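Mandalate racemase/muconate lactonizing enzyme (Unidentified, PDB 4E4U) probably acts as a mandelate racemase/muconate lactonizing-type enzyme of the enolase superfamily, whose members abstract a proton from the carbon beside a substrate carboxylate. Local coordinates at residues 165-170 with 185-190; 39-44 with 386-391; 212-217 with 234-239. All blocks are in the same frame, centred on the assembly; numbering follows the deposited sequence.

Contact 1. Residues 165-170 with 185-190; sequences FDPAGP and DRCELF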
loop_
_atom_site.group_PDB
_atom_site.type_symbol
_atom_site.label_atom_id
_atom_site.label_comp_id
_atom_site.label_asym_id
_atom_site.label_seq_id
_atom_site.Cartn_x
_atom_site.Cartn_y
_atom_site.Cartn_z
ATOM N N PHE A 165 7.418 3.179 36.034
ATOM C CA PHE A 165 6.816 2.147 36.889
ATOM C C PHE A 165 6.068 1.161 35.996
ATOM O O PHE A 165 5.634 1.525 34.899
ATOM C CB PHE A 165 5.878 2.763 37.950
ATOM C CG PHE A 165 4.915 3.765 37.387
ATOM C CD1 PHE A 165 5.300 5.084 37.198
ATOM C CD2 PHE A 165 3.628 3.383 37.027
ATOM C CE1 PHE A 165 4.416 6.007 36.646
ATOM C CE2 PHE A 165 2.741 4.299 36.481
ATOM C CZ PHE A 165 3.136 5.613 36.293
ATOM N N ASP A 166 5.948 -0.089 36.447
ATOM C CA ASP A 166 5.196 -1.107 35.708
ATOM C C ASP A 166 4.186 -1.820 36.606
ATOM O O ASP A 166 4.530 -2.784 37.303
ATOM C CB ASP A 166 6.124 -2.149 35.070
ATOM C CG ASP A 166 5.354 -3.177 34.248
ATOM O OD1 ASP A 166 4.118 -3.050 34.144
ATOM O OD2 ASP A 166 5.970 -4.113 33.703
ATOM N N PRO A 167 2.927 -1.358 36.583
ATOM C CA PRO A 167 1.872 -1.958 37.405
ATOM C C PRO A 167 1.081 -3.051 36.674
ATOM O O PRO A 167 0.021 -3.464 37.156
ATOM C CB PRO A 167 0.972 -0.757 37.713
ATOM C CG PRO A 167 1.073 0.085 36.480
ATOM C CD PRO A 167 2.458 -0.143 35.890
ATOM N N ALA A 168 1.597 -3.527 35.540
ATOM C CA ALA A 168 0.806 -4.380 34.648
ATOM C C ALA A 168 0.933 -5.888 34.889
ATOM O O ALA A 168 0.490 -6.686 34.064
ATOM C CB ALA A 168 1.104 -4.049 33.201
ATOM N N GLY A 169 1.500 -6.281 36.027
ATOM C CA GLY A 169 1.520 -7.686 36.401
ATOM C C GLY A 169 2.636 -8.470 35.738
ATOM O O GLY A 169 3.463 -7.908 35.022
ATOM N N PRO A 170 2.667 -9.787 35.964
ATOM C CA PRO A 170 3.783 -10.604 35.480
ATOM C C PRO A 170 3.912 -10.628 33.962
ATOM O O PRO A 170 2.919 -10.599 33.219
ATOM C CB PRO A 170 3.420 -12.010 35.966
ATOM C CG PRO A 170 2.540 -11.780 37.159
ATOM C CD PRO A 170 1.727 -10.571 36.783
ATOM N N ASP A 185 -7.484 -1.700 35.810
ATOM C CA ASP A 185 -7.856 -0.710 36.815
ATOM C C ASP A 185 -6.640 -0.254 37.619
ATOM O O ASP A 185 -6.481 0.932 37.909
ATOM C CB ASP A 185 -8.880 -1.290 37.798
ATOM C CG ASP A 185 -10.278 -1.413 37.212
ATOM O OD1 ASP A 185 -10.550 -0.849 36.133
ATOM O OD2 ASP A 185 -11.121 -2.067 37.862
ATOM N N ARG A 186 -5.792 -1.205 37.995
ATOM C CA ARG A 186 -4.611 -0.898 38.793
ATOM C C ARG A 186 -3.636 -0.028 38.003
ATOM O O ARG A 186 -3.045 0.903 38.549
ATOM C CB ARG A 186 -3.926 -2.184 39.260
ATOM C CG ARG A 186 -2.687 -1.946 40.097
ATOM C CD ARG A 186 -2.120 -3.255 40.597
ATOM N NE ARG A 186 -1.524 -4.026 39.508
ATOM C CZ ARG A 186 -1.485 -5.354 39.455
ATOM N NH1 ARG A 186 -2.044 -6.091 40.407
ATOM N NH2 ARG A 186 -0.900 -5.954 38.433
ATOM N N CYS A 187 -3.476 -0.322 36.717
ATOM C CA CYS A 187 -2.584 0.467 35.869
ATOM C C CYS A 187 -3.036 1.921 35.827
ATOM O O CYS A 187 -2.229 2.848 35.960
ATOM C CB CYS A 187 -2.546 -0.091 34.443
ATOM S SG CYS A 187 -1.720 -1.679 34.283
ATOM N N GLU A 188 -4.341 2.109 35.663
ATOM C CA GLU A 188 -4.934 3.435 35.626
ATOM C C GLU A 188 -4.751 4.145 36.970
ATOM O O GLU A 188 -4.427 5.337 37.013
ATOM C CB GLU A 188 -6.421 3.310 35.294
ATOM C CG GLU A 188 -6.949 4.409 34.424
ATOM C CD GLU A 188 -8.424 4.261 34.123
ATOM O OE1 GLU A 188 -8.900 3.126 33.847
ATOM O OE2 GLU A 188 -9.107 5.297 34.150
ATOM N N LEU A 189 -4.962 3.413 38.064
ATOM C CA LEU A 189 -4.845 3.979 39.409
ATOM C C LEU A 189 -3.418 4.419 39.731
ATOM O O LEU A 189 -3.217 5.462 40.356
ATOM C CB LEU A 189 -5.347 2.987 40.459
ATOM C CG LEU A 189 -5.378 3.529 41.887
ATOM C CD1 LEU A 189 -6.267 4.764 41.974
ATOM C CD2 LEU A 189 -5.854 2.462 42.852
ATOM N N PHE A 190 -2.427 3.633 39.314
ATOM C CA PHE A 190 -1.035 4.042 39.482
ATOM C C PHE A 190 -0.781 5.364 38.770
ATOM O O PHE A 190 -0.180 6.280 39.338
ATOM C CB PHE A 190 -0.077 2.979 38.947
ATOM C CG PHE A 190 0.442 2.040 39.998
ATOM C CD1 PHE A 190 -0.382 1.059 40.544
ATOM C CD2 PHE A 190 1.759 2.120 40.422
ATOM C CE1 PHE A 190 0.103 0.179 41.505
ATOM C CE2 PHE A 190 2.248 1.252 41.387
ATOM C CZ PHE A 190 1.420 0.280 41.931
#

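Contact 2. Residues 39-44 with 386-391; sequences EIYSAT and LHLQMG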
loop_
_atom_site.group_PDB
_atom_site.type_symbol
_atom_site.label_atom_id
_atom_site.label_comp_id
_atom_site.label_asym_id
_atom_site.label_seq_id
_atom_site.Cartn_x
_atom_site.Cartn_y
_atom_site.Cartn_z
ATOM N N GLU A 39 31.090 -3.599 28.893
ATOM C CA GLU A 39 30.055 -4.364 29.569
ATOM C C GLU A 39 29.188 -5.057 28.530
ATOM O O GLU A 39 28.930 -4.505 27.455
ATOM C CB GLU A 39 29.195 -3.472 30.476
ATOM C CG GLU A 39 28.150 -4.263 31.250
ATOM C CD GLU A 39 27.525 -3.518 32.415
ATOM O OE1 GLU A 39 27.892 -2.351 32.691
ATOM O OE2 GLU A 39 26.649 -4.125 33.070
ATOM N N ILE A 40 28.763 -6.273 28.859
ATOM C CA ILE A 40 27.951 -7.105 27.991
ATOM C C ILE A 40 26.560 -7.264 28.592
ATOM O O ILE A 40 26.432 -7.581 29.775
ATOM C CB ILE A 40 28.614 -8.486 27.839
ATOM C CG1 ILE A 40 29.925 -8.340 27.063
ATOM C CG2 ILE A 40 27.670 -9.495 27.189
ATOM C CD1 ILE A 40 30.803 -9.566 27.055
ATOM N N TYR A 41 25.520 -7.035 27.786
ATOM C CA TYR A 41 24.145 -7.200 28.246
ATOM C C TYR A 41 23.549 -8.380 27.498
ATOM O O TYR A 41 23.187 -8.268 26.321
ATOM C CB TYR A 41 23.320 -5.937 27.994
ATOM C CG TYR A 41 21.983 -5.898 28.709
ATOM C CD1 TYR A 41 21.925 -5.710 30.080
ATOM C CD2 TYR A 41 20.784 -6.021 28.018
ATOM C CE1 TYR A 41 20.719 -5.658 30.749
ATOM C CE2 TYR A 41 19.563 -5.964 28.683
ATOM C CZ TYR A 41 19.542 -5.786 30.052
ATOM O OH TYR A 41 18.348 -5.727 30.741
ATOM N N SER A 42 23.484 -9.526 28.169
ATOM C CA SER A 42 22.967 -10.741 27.549
ATOM C C SER A 42 22.718 -11.779 28.623
ATOM O O SER A 42 23.626 -12.118 29.383
ATOM C CB SER A 42 23.980 -11.297 26.548
ATOM O OG SER A 42 23.415 -12.357 25.802
ATOM N N ALA A 43 21.495 -12.295 28.678
ATOM C CA ALA A 43 21.145 -13.278 29.699
ATOM C C ALA A 43 20.318 -14.436 29.156
ATOM O O ALA A 43 19.625 -15.114 29.913
ATOM C CB ALA A 43 20.435 -12.608 30.875
ATOM N N THR A 44 20.383 -14.666 27.848
ATOM C CA THR A 44 19.791 -15.876 27.284
ATOM C C THR A 44 20.337 -17.105 28.014
ATOM O O THR A 44 19.581 -18.027 28.357
ATOM C CB THR A 44 20.105 -15.992 25.792
ATOM O OG1 THR A 44 19.712 -14.787 25.130
ATOM C CG2 THR A 44 19.362 -17.165 25.173
ATOM N N LEU A 386 19.202 -16.173 36.246
ATOM C CA LEU A 386 19.724 -15.320 35.184
ATOM C C LEU A 386 19.620 -13.857 35.612
ATOM O O LEU A 386 18.983 -13.545 36.618
ATOM C CB LEU A 386 18.930 -15.543 33.901
ATOM C CG LEU A 386 19.017 -16.939 33.288
ATOM C CD1 LEU A 386 17.995 -17.099 32.181
ATOM C CD2 LEU A 386 20.426 -17.179 32.769
ATOM N N HIS A 387 20.243 -12.961 34.852
ATOM C CA HIS A 387 20.229 -11.545 35.196
ATOM C C HIS A 387 18.806 -11.019 35.390
ATOM O O HIS A 387 18.537 -10.257 36.330
ATOM C CB HIS A 387 20.933 -10.725 34.127
ATOM C CG HIS A 387 21.140 -9.303 34.529
ATOM N ND1 HIS A 387 20.644 -8.237 33.817
ATOM C CD2 HIS A 387 21.764 -8.780 35.612
ATOM C CE1 HIS A 387 20.969 -7.114 34.431
ATOM N NE2 HIS A 387 21.655 -7.412 35.516
ATOM N N LEU A 388 17.921 -11.428 34.480
ATOM C CA LEU A 388 16.478 -11.195 34.562
ATOM C C LEU A 388 15.827 -12.487 34.103
ATOM O O LEU A 388 16.452 -13.252 33.375
ATOM C CB LEU A 388 16.045 -10.064 33.624
ATOM C CG LEU A 388 16.341 -8.622 34.027
ATOM C CD1 LEU A 388 15.997 -7.684 32.880
ATOM C CD2 LEU A 388 15.556 -8.242 35.271
ATOM N N GLN A 389 14.586 -12.735 34.515
ATOM C CA GLN A 389 13.846 -13.914 34.063
ATOM C C GLN A 389 12.387 -13.576 33.798
ATOM O O GLN A 389 11.867 -12.582 34.320
ATOM C CB GLN A 389 13.925 -15.045 35.101
ATOM C CG GLN A 389 15.341 -15.537 35.327
ATOM C CD GLN A 389 15.472 -16.735 36.253
ATOM O OE1 GLN A 389 16.584 -17.218 36.475
ATOM N NE2 GLN A 389 14.355 -17.218 36.799
ATOM N N MET A 390 11.732 -14.392 32.975
ATOM C CA MET A 390 10.290 -14.272 32.779
ATOM C C MET A 390 9.567 -15.319 33.610
ATOM O O MET A 390 10.136 -16.364 33.931
ATOM C CB MET A 390 9.922 -14.406 31.299
ATOM C CG MET A 390 10.723 -13.466 30.416
ATOM S SD MET A 390 10.111 -13.276 28.748
ATOM C CE MET A 390 8.664 -12.254 29.014
ATOM N N GLY A 391 8.319 -15.034 33.964
ATOM C CA GLY A 391 7.510 -15.971 34.721
ATOM C C GLY A 391 7.382 -17.301 34.007
ATOM O O GLY A 391 7.281 -17.354 32.782
#

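Contact 3. Residues 212-217 with 234-239; sequences MVPSSA and EPVPPG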
loop_
_atom_site.group_PDB
_atom_site.type_symbol
_atom_site.label_atom_id
_atom_site.label_comp_id
_atom_site.label_asym_id
_atom_site.label_seq_id
_atom_site.Cartn_x
_atom_site.Cartn_y
_atom_site.Cartn_z
ATOM N N MET A 212 1.582 -7.917 27.018
ATOM C CA MET A 212 0.299 -7.919 26.324
ATOM C C MET A 212 0.333 -8.352 24.871
ATOM O O MET A 212 1.325 -8.145 24.169
ATOM C CB MET A 212 -0.294 -6.507 26.377
ATOM C CG MET A 212 -0.778 -6.117 27.753
ATOM S SD MET A 212 -0.849 -4.356 27.999
ATOM C CE MET A 212 0.898 -4.051 28.169
ATOM N N VAL A 213 -0.778 -8.929 24.426
ATOM C CA VAL A 213 -1.082 -8.965 23.001
ATOM C C VAL A 213 -1.551 -7.556 22.595
ATOM O O VAL A 213 -1.994 -6.772 23.438
ATOM C CB VAL A 213 -2.159 -10.022 22.663
ATOM C CG1 VAL A 213 -1.660 -11.414 22.999
ATOM C CG2 VAL A 213 -3.484 -9.727 23.380
ATOM N N PRO A 214 -1.441 -7.210 21.303
ATOM C CA PRO A 214 -1.795 -5.843 20.892
ATOM C C PRO A 214 -3.210 -5.411 21.262
ATOM O O PRO A 214 -3.401 -4.256 21.629
ATOM C CB PRO A 214 -1.602 -5.853 19.364
ATOM C CG PRO A 214 -1.321 -7.259 18.990
ATOM C CD PRO A 214 -0.844 -7.985 20.205
ATOM N N SER A 215 -4.189 -6.305 21.200
ATOM C CA SER A 215 -5.554 -5.887 21.505
ATOM C C SER A 215 -5.688 -5.445 22.969
ATOM O O SER A 215 -6.461 -4.529 23.293
ATOM C CB SER A 215 -6.560 -6.989 21.162
ATOM O OG SER A 215 -6.443 -8.078 22.058
ATOM N N SER A 216 -4.924 -6.085 23.848
ATOM C CA SER A 216 -4.909 -5.734 25.266
ATOM C C SER A 216 -4.147 -4.439 25.500
ATOM O O SER A 216 -4.589 -3.575 26.264
ATOM C CB SER A 216 -4.308 -6.878 26.082
ATOM O OG SER A 216 -4.239 -6.566 27.463
ATOM N N ALA A 217 -3.002 -4.291 24.834
ATOM C CA ALA A 217 -2.234 -3.050 24.913
ATOM C C ALA A 217 -3.063 -1.846 24.476
ATOM O O ALA A 217 -2.963 -0.770 25.060
ATOM C CB ALA A 217 -0.959 -3.149 24.096
ATOM N N GLU A 234 7.386 -1.044 25.496
ATOM C CA GLU A 234 7.242 -2.469 25.162
ATOM C C GLU A 234 5.818 -2.993 25.354
ATOM O O GLU A 234 5.577 -3.868 26.192
ATOM C CB GLU A 234 8.197 -3.317 26.011
ATOM C CG GLU A 234 9.671 -3.145 25.702
ATOM C CD GLU A 234 10.440 -4.411 26.006
ATOM O OE1 GLU A 234 10.390 -4.871 27.166
ATOM O OE2 GLU A 234 11.054 -4.983 25.086
ATOM N N PRO A 235 4.860 -2.459 24.587
ATOM C CA PRO A 235 3.478 -2.878 24.851
ATOM C C PRO A 235 3.223 -4.344 24.521
ATOM O O PRO A 235 2.317 -4.932 25.100
ATOM C CB PRO A 235 2.646 -1.957 23.946
ATOM C CG PRO A 235 3.627 -1.419 22.933
ATOM C CD PRO A 235 4.935 -1.335 23.638
ATOM N N VAL A 236 4.023 -4.919 23.629
ATOM C CA VAL A 236 3.872 -6.307 23.217
ATOM C C VAL A 236 5.268 -6.930 23.169
ATOM O O VAL A 236 6.269 -6.207 23.194
ATOM C CB VAL A 236 3.193 -6.418 21.827
ATOM C CG1 VAL A 236 1.815 -5.760 21.844
ATOM C CG2 VAL A 236 4.075 -5.816 20.745
ATOM N N PRO A 237 5.351 -8.269 23.101
ATOM C CA PRO A 237 6.679 -8.881 23.024
ATOM C C PRO A 237 7.439 -8.456 21.771
ATOM O O PRO A 237 6.828 -8.171 20.733
ATOM C CB PRO A 237 6.366 -10.379 22.965
ATOM C CG PRO A 237 5.054 -10.509 23.673
ATOM C CD PRO A 237 4.287 -9.280 23.257
ATOM N N PRO A 238 8.773 -8.444 21.851
ATOM C CA PRO A 238 9.606 -8.036 20.716
ATOM C C PRO A 238 9.553 -9.073 19.600
ATOM O O PRO A 238 9.120 -10.212 19.821
ATOM C CB PRO A 238 11.015 -7.994 21.322
ATOM C CG PRO A 238 10.961 -8.987 22.458
ATOM C CD PRO A 238 9.574 -8.854 23.019
ATOM N N GLY A 239 9.990 -8.686 18.405
ATOM C CA GLY A 239 10.098 -9.639 17.311
ATOM C C GLY A 239 8.963 -9.635 16.309
ATOM O O GLY A 239 8.943 -10.458 15.398
#

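Contact 1. Residues 165-170 with 185-190
In the beta-alpha unit that joins strand 162-165 to helix 181-198 of the barrel domain, Pro-167 packs against the helix face made by Arg-186, Cys-187 and Phe-190. Its carbonyl oxygen is held from the side by one guanidinium: Arg-186 NE and Arg-186 NH2 each donate to Pro-167 O over 2.9 Å. The oxygen lies almost in the guanidinium plane, whereas NH2 stands 41° out of the carbonyl plane. Arginine suits the place because one flat group supplies two N-H donors to a single buried acceptor. The CB-CG edge of the Pro-167 ring meets the helix: CB sits over one face of the Phe-190 ring, 3.8 Å from its centroid, in a CH-pi contact, and CG approaches Cys-187 CA at 3.7 Å. In a TIM-type barrel each strand is followed by a loop and then a helix laid on its outside; here the contacts join the start of that loop to the helix it leads into. Phe-165, at the strand end, has CG between the backbone N and the carbonyl carbon (chi1 48°), and its ring atom CE2 lies 4.0 Å from Phe-190 CB. The sulfur of Cys-187 packs against the small Ala-168, SG 3.8 Å from Ala-168 CB. An Asx turn shapes the loop: Ala-168 N donates to Asp-166 OD1, which it meets from above the carboxylate plane, at 2.9 Å. Asp-166 OD2 is hydrogen-bonded to His-209 ND1 and Gln-211 NE2. Gly-169 follows with a positive phi of 82°, a conformation well suited to glycine, and its N lies beside Arg-186 NH2 without bonding to it.

Contact 2. Residues 39-44 with 386-391
Leu-386 meets Ala-43 with its branched end: both methyls lie near the alanine carbonyl, and Leu-386 CD1 is 3.4 Å from Ala-43 O. Its backbone N is bonded within the 386-391 segment, donating to OE1 of Gln-389, three residues on, at 2.8 Å. His-387 comes next and brings its CB to 3.8 Å from Ala-43 CB, an approach that suits the small alanine. With CG anti to the backbone N (chi1 -171°), the imidazole reaches the ring of Tyr-41, where His-387 CE1 lies 4.0 Å from Tyr-41 CE1. The ring planes stand at 85° and the centroids are 5.9 Å apart, an oblique pair. His-387 NE2 is hydrogen-bonded to Gly-19 O, and Tyr-22 adds a further ring beside the imidazole. Leu-388 then sends CD1 to the phenol end of Tyr-41, 3.7 Å from Tyr-41 OH, while its side chain also packs on Phe-82 of the third subunit. The contact joins the chain that continues from strand 35-40, in the N-terminal domain characteristic of the enolase superfamily, to the C-terminal part of the chain beyond helix 372-377. Thr-44 continues the junction into the assembly, its OG1 bonding to Asp-87 of the third subunit. No hydrogen bond passes between the two segments. Cohesion therefore rests on van der Waals packing of methyls, rings and the alanine carbonyl, and the bond from NE2 to Gly-19 would limit rotation of the imidazole and hold it against the tyrosine.

Contact 3. Residues 212-217 with 234-239
Met-212 and Val-236 bring their backbones together, with CA atoms 5.0 Å apart, and Ala-217, in the first turn of the helix, comes near Pro-235 (CA atoms 5.7 Å apart). Met-212 O takes a CA-H...O contact from Val-236 CA at 3.3 Å. Pro-237 CD also lies 3.3 Å from Met-212 O. The Val-236 and Pro-214 side chains cross at about a right angle, Val-236 CG1, anti to the carbonyl carbon (chi1 -59°), lying 3.8 Å from Pro-214 CD. A beta-branched side chain suits this place, for its CB and CG1 cover the Met-212 carbonyl while CG1 also reaches the first turn of the helix. There Val-213 holds the N-cap position and its carbonyl accepts from Ala-217 N; Pro-214 fits the first turn, where a missing backbone N-H costs little. Ala-217 faces Pro-235, CB to CB at 3.8 Å, its small size allowing the close approach. Met-212 turns its flexible chain to the same proline: its CB lies 3.3 Å from Pro-235 O, and its bend at chi3 (-75°) carries CE to 3.5 Å from that oxygen. The contact ties the N-terminal end of helix 214-224 to the loop after strand 231-233, two successive beta-alpha units of the barrel. Helix 241-249 adds Ile-244 and Val-247 to the apolar packing, and Tyr-303 OH of the second subunit is hydrogen-bonded to Pro-237 O. Between the segments there is no conventional hydrogen bond; Pro-235, Pro-237 and Pro-238 have no N-H to offer, the N-H groups of the other residues find no partner across the contact, and the association depends on shape, apolar packing and weak C-H...O attraction.

How the contacts relate
From the N terminus, the chain first lays down residues 39-44, which run on from strand 35-40, but contact 2 closes only when residues 386-391 return, 342 residues later. Within that long loop the other two contacts are nested. Contact 1 closes first, joining the loop after strand 162-165 to helix 181-198; contact 3 follows in series, joining the start of helix 214-224 to the loop after strand 231-233. These two short closures lie in the barrel domain, their centres 15 Å apart. Contact 2 instead ties the N-terminal domain to the C-terminal part of the chain. None touches another directly, although contacts 2 and 3 both meet the third subunit.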